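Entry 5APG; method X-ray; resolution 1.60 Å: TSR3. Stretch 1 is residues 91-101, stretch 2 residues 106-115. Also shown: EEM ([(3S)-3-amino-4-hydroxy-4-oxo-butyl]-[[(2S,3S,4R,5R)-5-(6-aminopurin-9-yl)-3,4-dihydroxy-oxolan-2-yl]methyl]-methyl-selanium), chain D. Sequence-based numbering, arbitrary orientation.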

ATOM      1  N   ARG A  91      -6.148  -4.179   5.744  1.00 14.72           N
ATOM      2  CA  ARG A  91      -5.075  -5.098   5.373  1.00 14.54           C
ATOM      3  C   ARG A  91      -3.741  -4.376   5.204  1.00 14.40           C
ATOM      4  O   ARG A  91      -3.670  -3.337   4.546  1.00 15.30           O
ATOM      5  N   ARG A  92      -2.683  -4.922   5.796  1.00 14.25           N
ATOM      6  CA  ARG A  92      -1.346  -4.435   5.485  1.00 13.32           C
ATOM      7  C   ARG A  92      -0.896  -5.119   4.209  1.00 13.03           C
ATOM      8  O   ARG A  92      -1.479  -6.121   3.794  1.00 14.87           O
ATOM      9  N   LEU A  93       0.128  -4.573   3.570  1.00 13.33           N
ATOM     10  CA  LEU A  93       0.735  -5.276   2.458  1.00 13.77           C
ATOM     11  C   LEU A  93       1.717  -6.293   3.008  1.00 15.11           C
ATOM     12  O   LEU A  93       2.334  -6.061   4.042  1.00 16.29           O
ATOM     13  N   PRO A  94       1.854  -7.434   2.322  1.00 14.23           N
ATOM     14  CA  PRO A  94       2.953  -8.343   2.642  1.00 15.77           C
ATOM     15  C   PRO A  94       4.278  -7.633   2.414  1.00 16.45           C
ATOM     16  O   PRO A  94       4.331  -6.641   1.677  1.00 14.72           O
ATOM     17  N   LEU A  95       5.333  -8.141   3.036  1.00 16.72           N
ATOM     18  CA  LEU A  95       6.609  -7.444   3.083  1.00 13.89           C
ATOM     19  C   LEU A  95       7.245  -7.290   1.708  1.00 15.19           C
ATOM     20  O   LEU A  95       7.498  -8.276   1.011  1.00 16.02           O
ATOM     21  N   LEU A  96       7.510  -6.042   1.331  1.00 14.96           N
ATOM     22  CA  LEU A  96       8.101  -5.730   0.038  1.00 13.83           C
ATOM     23  C   LEU A  96       9.200  -4.692   0.208  1.00 15.24           C
ATOM     24  O   LEU A  96       9.264  -3.996   1.222  1.00 17.32           O
ATOM     25  N   ILE A  97      10.065  -4.597  -0.792  1.00 16.54           N
ATOM     26  CA  ILE A  97      11.188  -3.676  -0.755  1.00 14.87           C
ATOM     27  C   ILE A  97      10.868  -2.438  -1.591  1.00 17.31           C
ATOM     28  O   ILE A  97      10.439  -2.557  -2.736  1.00 19.60           O
ATOM     29  N   ALA A  98      11.068  -1.256  -1.017  1.00 17.75           N
ATOM     30  CA  ALA A  98      10.786  -0.007  -1.724  1.00 17.35           C
ATOM     31  C   ALA A  98      11.769   0.207  -2.870  1.00 19.94           C
ATOM     32  O   ALA A  98      12.947  -0.139  -2.762  1.00 20.10           O
ATOM     33  N   ALA A  99      11.277   0.778  -3.966  1.00 18.11           N
ATOM     34  CA  ALA A  99      12.114   1.066  -5.126  1.00 21.30           C
ATOM     35  C   ALA A  99      12.236   2.564  -5.393  1.00 20.37           C
ATOM     36  O   ALA A  99      12.998   2.977  -6.265  1.00 21.34           O
ATOM     37  N   ASN A 100      11.478   3.375  -4.660  1.00 18.57           N
ATOM     38  CA  ASN A 100      11.522   4.824  -4.846  1.00 18.67           C
ATOM     39  C   ASN A 100      12.873   5.385  -4.385  1.00 23.61           C
ATOM     40  O   ASN A 100      13.539   4.776  -3.548  1.00 22.48           O
ATOM     41  N   PRO A 101      13.291   6.536  -4.943  1.00 24.76           N
ATOM     42  CA  PRO A 101      14.612   7.109  -4.646  1.00 27.09           C
ATOM     43  C   PRO A 101      14.842   7.469  -3.177  1.00 27.21           C
ATOM     44  O   PRO A 101      15.989   7.496  -2.742  1.00 31.34           O
ATOM     45  N   LYS A 106      14.827  -0.491   1.154  1.00 23.94           N
ATOM     46  CA  LYS A 106      14.358  -0.690   2.525  1.00 24.28           C
ATOM     47  C   LYS A 106      12.973  -1.336   2.567  1.00 23.93           C
ATOM     48  O   LYS A 106      12.116  -1.036   1.739  1.00 21.18           O
ATOM     49  N   PRO A 107      12.753  -2.230   3.543  1.00 17.52           N
ATOM     50  CA  PRO A 107      11.521  -3.020   3.636  1.00 17.90           C
ATOM     51  C   PRO A 107      10.292  -2.259   4.139  1.00 19.91           C
ATOM     52  O   PRO A 107      10.412  -1.346   4.961  1.00 20.07           O
ATOM     53  N   TYR A 108       9.132  -2.648   3.607  1.00 18.30           N
ATOM     54  CA  TYR A 108       7.805  -2.333   4.150  1.00 16.38           C
ATOM     55  C   TYR A 108       7.314  -0.907   3.931  1.00 16.68           C
ATOM     56  O   TYR A 108       6.132  -0.697   3.659  1.00 19.44           O
ATOM     57  N   ILE A 109       8.198   0.074   4.069  1.00 16.92           N
ATOM     58  CA  ILE A 109       7.782   1.471   3.997  1.00 16.12           C
ATOM     59  C   ILE A 109       7.699   1.935   2.543  1.00 18.22           C
ATOM     60  O   ILE A 109       8.680   2.413   1.979  1.00 19.89           O
ATOM     61  N   LEU A 110       6.517   1.796   1.944  1.00 15.87           N
ATOM     62  CA  LEU A 110       6.345   2.073   0.522  1.00 14.60           C
ATOM     63  C   LEU A 110       5.699   3.428   0.262  1.00 16.98           C
ATOM     64  O   LEU A 110       4.994   3.962   1.116  1.00 15.35           O
ATOM     65  N   SER A 111       5.937   3.973  -0.928  1.00 15.66           N
ATOM     66  CA  SER A 111       5.189   5.139  -1.380  1.00 15.43           C
ATOM     67  C   SER A 111       3.749   4.722  -1.645  1.00 15.54           C
ATOM     68  O   SER A 111       3.454   3.534  -1.790  1.00 15.38           O
ATOM     69  N   THR A 112       2.849   5.696  -1.693  1.00 15.19           N
ATOM     70  CA  THR A 112       1.448   5.402  -1.944  1.00 15.27           C
ATOM     71  C   THR A 112       1.283   4.688  -3.291  1.00 15.99           C
ATOM     72  O   THR A 112       0.523   3.726  -3.399  1.00 16.53           O
ATOM     73  N   ILE A 113       2.022   5.126  -4.309  1.00 14.91           N
ATOM     74  CA  ILE A 113       1.858   4.527  -5.632  1.00 14.89           C
ATOM     75  C   ILE A 113       2.400   3.093  -5.666  1.00 15.17           C
ATOM     76  O   ILE A 113       1.826   2.228  -6.329  1.00 15.55           O
ATOM     77  N   GLU A 114       3.479   2.827  -4.934  1.00 14.23           N
ATOM     78  CA  GLU A 114       4.020   1.471  -4.854  1.00 14.72           C
ATOM     79  C   GLU A 114       3.045   0.558  -4.123  1.00 13.54           C
ATOM     80  O   GLU A 114       2.879  -0.613  -4.470  1.00 14.01           O
ATOM     81  N   ALA A 115       2.403   1.099  -3.098  1.00 15.00           N
ATOM     82  CA  ALA A 115       1.435   0.326  -2.337  1.00 15.61           C
ATOM     83  C   ALA A 115       0.222  -0.037  -3.177  1.00 13.85           C
ATOM     84  O   ALA A 115      -0.265  -1.166  -3.118  1.00 14.86           O
TER

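Where one segment is irregular and the other runs from loop into helix, a few side chains can fill the space between them while buried polar groups find partners. The two stretches of TSR3 illustrate the principle, burying 700 Å² between them around Tyr108, Leu93 and Leu110.

The backbones meet in a single bridge between Ile97 and Pro107. On its two flanks, Tyr108 N donates to Leu96 O at 2.7 Å and Ala98 N to Lys106 O at 3.0 Å, both almost linear. The backbones come close here, with the CA atoms of Ile97 and Pro107 4.5 Å apart.

Tyr108 has the largest covered area. Its CB leaves sideways, but the t rotamer (chi1 -161°) brings the end of the side chain nearer to the first stretch. There the hydroxyl OH lies 3.4 Å from Arg92 CB, and ring atom CE1 lies 3.6 Å from Leu93 O, which sits at the ring edge. Leu95, in rotamer t,p, brings its CD1 to 3.7 Å from Tyr108 CB and 3.9 Å from Pro107 CB. Arg92, p at chi1 and extended (t,t) through chi2 and chi3, donates from NH1 to Leu93 O at 3.1 Å, giving that carbonyl a polar partner beside the ring.

Leu93 points toward the second stretch in rotamer m,t. Its CD1 reaches Ala115 CB at 3.6 Å and Leu110 CD1 at 3.8 Å, joining the start of the helix to the loop before it. Leu110, also m,t, starts out sideways and comes nearer at its tip: CD2 packs against Ala98 CB at 4.0 Å, while CD1 approaches Leu96 CB at 4.3 Å. At the bridge itself, the m,m rotamer of Ile97 places CD1 4.0 Å from Pro107 CB.

Glu114 shows how a buried carboxylate can be satisfied. Pointing toward the first stretch with chi1 m and chi2 t, it accepts from Ala99 N through OE2 at 2.6 Å and from Asn100 ND2 through OE1 at 2.8 Å. OE1 also accepts from Ser111 OG at 2.7 Å, and Ser111 OG in turn caps the helix by accepting from Glu114 N at 3.2 Å. Asn100, with chi1 p, uses ND2 a second time, donating to a water at 2.9 Å that itself donates to Ile109 O at 2.7 Å.

Both stretches also hold the ligand EEM. Leu93 N donates to its N1 at 3.1 Å, and its N6, over one face of the Tyr108 ring, donates to Tyr108 O at 2.9 Å. Thr112 N donates to EEM O, also at 2.9 Å.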

ATOM      1  CB  ARG A  91      -5.421  -5.833   4.069  1.00 14.52           C
ATOM      2  CG  ARG A  91      -6.637  -6.756   4.147  1.00 14.45           C
ATOM      3  CD  ARG A  91      -6.389  -7.934   5.109  1.00 15.69           C
ATOM      4  NE  ARG A  91      -7.504  -8.882   5.118  1.00 17.84           N
ATOM      5  CZ  ARG A  91      -8.539  -8.824   5.952  1.00 17.48           C
ATOM      6  NH1 ARG A  91      -8.620  -7.855   6.861  1.00 15.54           N
ATOM      7  NH2 ARG A  91      -9.501  -9.738   5.880  1.00 17.90           N
ATOM      8  CB  ARG A  92      -0.348  -4.713   6.620  1.00 14.06           C
ATOM      9  CG  ARG A  92      -0.051  -6.200   6.873  1.00 15.74           C
ATOM     10  CD  ARG A  92       1.159  -6.349   7.802  1.00 15.77           C
ATOM     11  NE  ARG A  92       1.482  -7.735   8.144  1.00 14.11           N
ATOM     12  CZ  ARG A  92       2.265  -8.530   7.420  1.00 18.10           C
ATOM     13  NH1 ARG A  92       2.794  -8.093   6.284  1.00 15.72           N
ATOM     14  NH2 ARG A  92       2.509  -9.770   7.825  1.00 17.16           N
ATOM     15  CB  LEU A  93       1.443  -4.313   1.505  1.00 14.25           C
ATOM     16  CG  LEU A  93       0.517  -3.438   0.662  1.00 14.68           C
ATOM     17  CD1 LEU A  93       1.336  -2.364  -0.011  1.00 16.99           C
ATOM     18  CD2 LEU A  93      -0.231  -4.284  -0.367  1.00 16.81           C
ATOM     19  CB  PRO A  94       2.758  -9.513   1.665  1.00 18.36           C
ATOM     20  CG  PRO A  94       1.866  -8.996   0.610  1.00 24.24           C
ATOM     21  CD  PRO A  94       0.994  -7.959   1.250  1.00 16.72           C
ATOM     22  CB  LEU A  95       7.568  -8.177   4.021  1.00 14.81           C
ATOM     23  CG  LEU A  95       8.872  -7.422   4.278  1.00 21.37           C
ATOM     24  CD1 LEU A  95       8.601  -6.150   5.069  1.00 23.85           C
ATOM     25  CD2 LEU A  95       9.857  -8.308   4.999  1.00 22.24           C
ATOM     26  CB  LEU A  96       7.030  -5.227  -0.936  1.00 14.00           C
ATOM     27  CG  LEU A  96       6.001  -6.278  -1.363  1.00 14.24           C
ATOM     28  CD1 LEU A  96       4.713  -5.621  -1.858  1.00 14.06           C
ATOM     29  CD2 LEU A  96       6.580  -7.195  -2.433  1.00 14.62           C
ATOM     30  CB  ILE A  97      12.467  -4.355  -1.282  1.00 19.48           C
ATOM     31  CG1 ILE A  97      12.755  -5.639  -0.495  1.00 21.52           C
ATOM     32  CG2 ILE A  97      13.646  -3.410  -1.219  1.00 19.52           C
ATOM     33  CD1 ILE A  97      12.864  -5.425   1.002  1.00 24.30           C
ATOM     34  CB  ALA A  98      10.832   1.180  -0.758  1.00 19.22           C
ATOM     35  CB  ALA A  99      11.565   0.365  -6.358  1.00 17.90           C
ATOM     36  CB  ASN A 100      10.352   5.495  -4.107  1.00 18.22           C
ATOM     37  CG  ASN A 100      10.480   5.419  -2.601  1.00 23.40           C
ATOM     38  OD1 ASN A 100      11.299   6.116  -2.003  1.00 23.41           O
ATOM     39  ND2 ASN A 100       9.649   4.588  -1.973  1.00 19.68           N
ATOM     40  CB  PRO A 101      14.651   8.375  -5.513  1.00 28.27           C
ATOM     41  CG  PRO A 101      13.663   8.138  -6.589  1.00 28.31           C
ATOM     42  CD  PRO A 101      12.576   7.318  -5.968  1.00 23.99           C
ATOM     43  CB  LYS A 106      14.353   0.637   3.282  1.00 27.11           C
ATOM     44  CG  LYS A 106      15.716   1.323   3.305  1.00 30.37           C
ATOM     45  CD  LYS A 106      15.751   2.470   4.299  1.00 33.11           C
ATOM     46  CE  LYS A 106      16.125   1.972   5.689  1.00 31.49           C
ATOM     47  NZ  LYS A 106      16.010   3.038   6.720  1.00 34.59           N
ATOM     48  CB  PRO A 107      11.899  -4.121   4.634  1.00 20.41           C
ATOM     49  CG  PRO A 107      12.933  -3.489   5.503  1.00 21.69           C
ATOM     50  CD  PRO A 107      13.735  -2.619   4.572  1.00 19.02           C
ATOM     51  CB  TYR A 108       7.759  -2.639   5.651  1.00 16.12           C
ATOM     52  CG  TYR A 108       6.351  -2.773   6.193  1.00 13.82           C
ATOM     53  CD1 TYR A 108       5.505  -3.772   5.730  1.00 14.03           C
ATOM     54  CD2 TYR A 108       5.868  -1.901   7.161  1.00 16.24           C
ATOM     55  CE1 TYR A 108       4.220  -3.907   6.217  1.00 15.69           C
ATOM     56  CE2 TYR A 108       4.577  -2.027   7.657  1.00 17.23           C
ATOM     57  CZ  TYR A 108       3.758  -3.030   7.173  1.00 16.97           C
ATOM     58  OH  TYR A 108       2.478  -3.170   7.656  1.00 17.53           O
ATOM     59  CB  ILE A 109       8.747   2.380   4.786  1.00 19.41           C
ATOM     60  CG1 ILE A 109       8.898   1.876   6.229  1.00 20.32           C
ATOM     61  CG2 ILE A 109       8.277   3.827   4.753  1.00 20.25           C
ATOM     62  CD1 ILE A 109       7.588   1.775   6.989  1.00 20.78           C
ATOM     63  CB  LEU A 110       5.496   0.978  -0.134  1.00 15.11           C
ATOM     64  CG  LEU A 110       5.921  -0.470   0.138  1.00 17.02           C
ATOM     65  CD1 LEU A 110       5.005  -1.444  -0.598  1.00 17.91           C
ATOM     66  CD2 LEU A 110       7.379  -0.691  -0.260  1.00 16.26           C
ATOM     67  CB  SER A 111       5.809   5.742  -2.642  1.00 16.87           C
ATOM     68  OG  SER A 111       5.645   4.884  -3.765  1.00 17.06           O
ATOM     69  CB  THR A 112       0.596   6.685  -1.903  1.00 17.06           C
ATOM     70  OG1 THR A 112       0.657   7.244  -0.585  1.00 18.42           O
ATOM     71  CG2 THR A 112      -0.864   6.382  -2.250  1.00 18.83           C
ATOM     72  CB  ILE A 113       2.529   5.387  -6.753  1.00 15.68           C
ATOM     73  CG1 ILE A 113       2.138   4.856  -8.128  1.00 17.50           C
ATOM     74  CG2 ILE A 113       4.054   5.430  -6.620  1.00 15.40           C
ATOM     75  CD1 ILE A 113       2.422   5.823  -9.282  1.00 17.84           C
ATOM     76  CB  GLU A 114       5.378   1.461  -4.144  1.00 15.01           C
ATOM     77  CG  GLU A 114       6.546   1.965  -4.995  1.00 15.54           C
ATOM     78  CD  GLU A 114       7.768   2.289  -4.155  1.00 15.76           C
ATOM     79  OE1 GLU A 114       7.647   3.126  -3.238  1.00 16.36           O
ATOM     80  OE2 GLU A 114       8.844   1.702  -4.397  1.00 18.37           O
ATOM     81  CB  ALA A 115       1.010   1.082  -1.121  1.00 15.49           C
TER
HETATM   82  C2  EEM D1185      -0.068  -1.108   3.749  1.00 15.09           C
HETATM   83  N3  EEM D1185      -0.185   0.050   3.174  1.00 16.21           N
HETATM   84  C4  EEM D1185       0.893   0.715   2.797  1.00 15.36           C
HETATM   85  C1' EEM D1185       0.051   2.811   1.676  1.00 16.83           C
HETATM   86  C2' EEM D1185      -0.676   3.364   2.926  1.00 17.05           C
HETATM   87  C3' EEM D1185       0.041   4.525   3.189  1.00 19.84           C
HETATM   88  C4' EEM D1185       0.453   5.084   2.039  1.00 16.83           C
HETATM   89  C5' EEM D1185       1.814   5.675   2.081  1.00 18.24           C
HETATM   90  O   EEM D1185       3.792   8.389  -1.865  1.00 22.30           O
HETATM   91  C   EEM D1185       4.103   9.372  -1.252  1.00 25.67           C
HETATM   92  OXT EEM D1185       4.108  10.464  -1.795  1.00 30.37           O
HETATM   93  CA  EEM D1185       4.449   9.282   0.217  1.00 27.31           C
HETATM   94  N   EEM D1185       4.970  10.554   0.633  1.00 29.95           N
HETATM   95  CB  EEM D1185       3.157   8.924   0.936  1.00 25.03           C
HETATM   96  CG  EEM D1185       3.340   8.447   2.361  1.00 27.59           C
HETATM   97 SE   EEM D1185       1.761   7.414   2.966  0.89 24.04          SE
HETATM   98  CE  EEM D1185       1.896   7.025   4.859  1.00 20.49           C
HETATM   99  O4' EEM D1185       0.622   3.790   1.105  1.00 17.41           O
HETATM  100  O3' EEM D1185      -0.667   5.424   4.129  1.00 20.11           O
HETATM  101  O2' EEM D1185      -1.958   3.722   2.399  1.00 18.93           O
HETATM  102  N9  EEM D1185       1.104   1.897   2.199  1.00 15.12           N
HETATM  103  C8  EEM D1185       2.411   2.025   2.086  1.00 16.66           C
HETATM  104  N7  EEM D1185       3.044   0.993   2.595  1.00 15.66           N
HETATM  105  C5  EEM D1185       2.118   0.131   3.051  1.00 14.80           C
HETATM  106  N1  EEM D1185       1.074  -1.707   4.016  1.00 15.26           N
HETATM  107  C6  EEM D1185       2.196  -1.135   3.695  1.00 15.65           C
HETATM  108  N6  EEM D1185       3.436  -1.742   3.981  1.00 13.90           N
HETATM  109  O   HOH W   1       8.845   4.845   0.787  1.00 23.51           O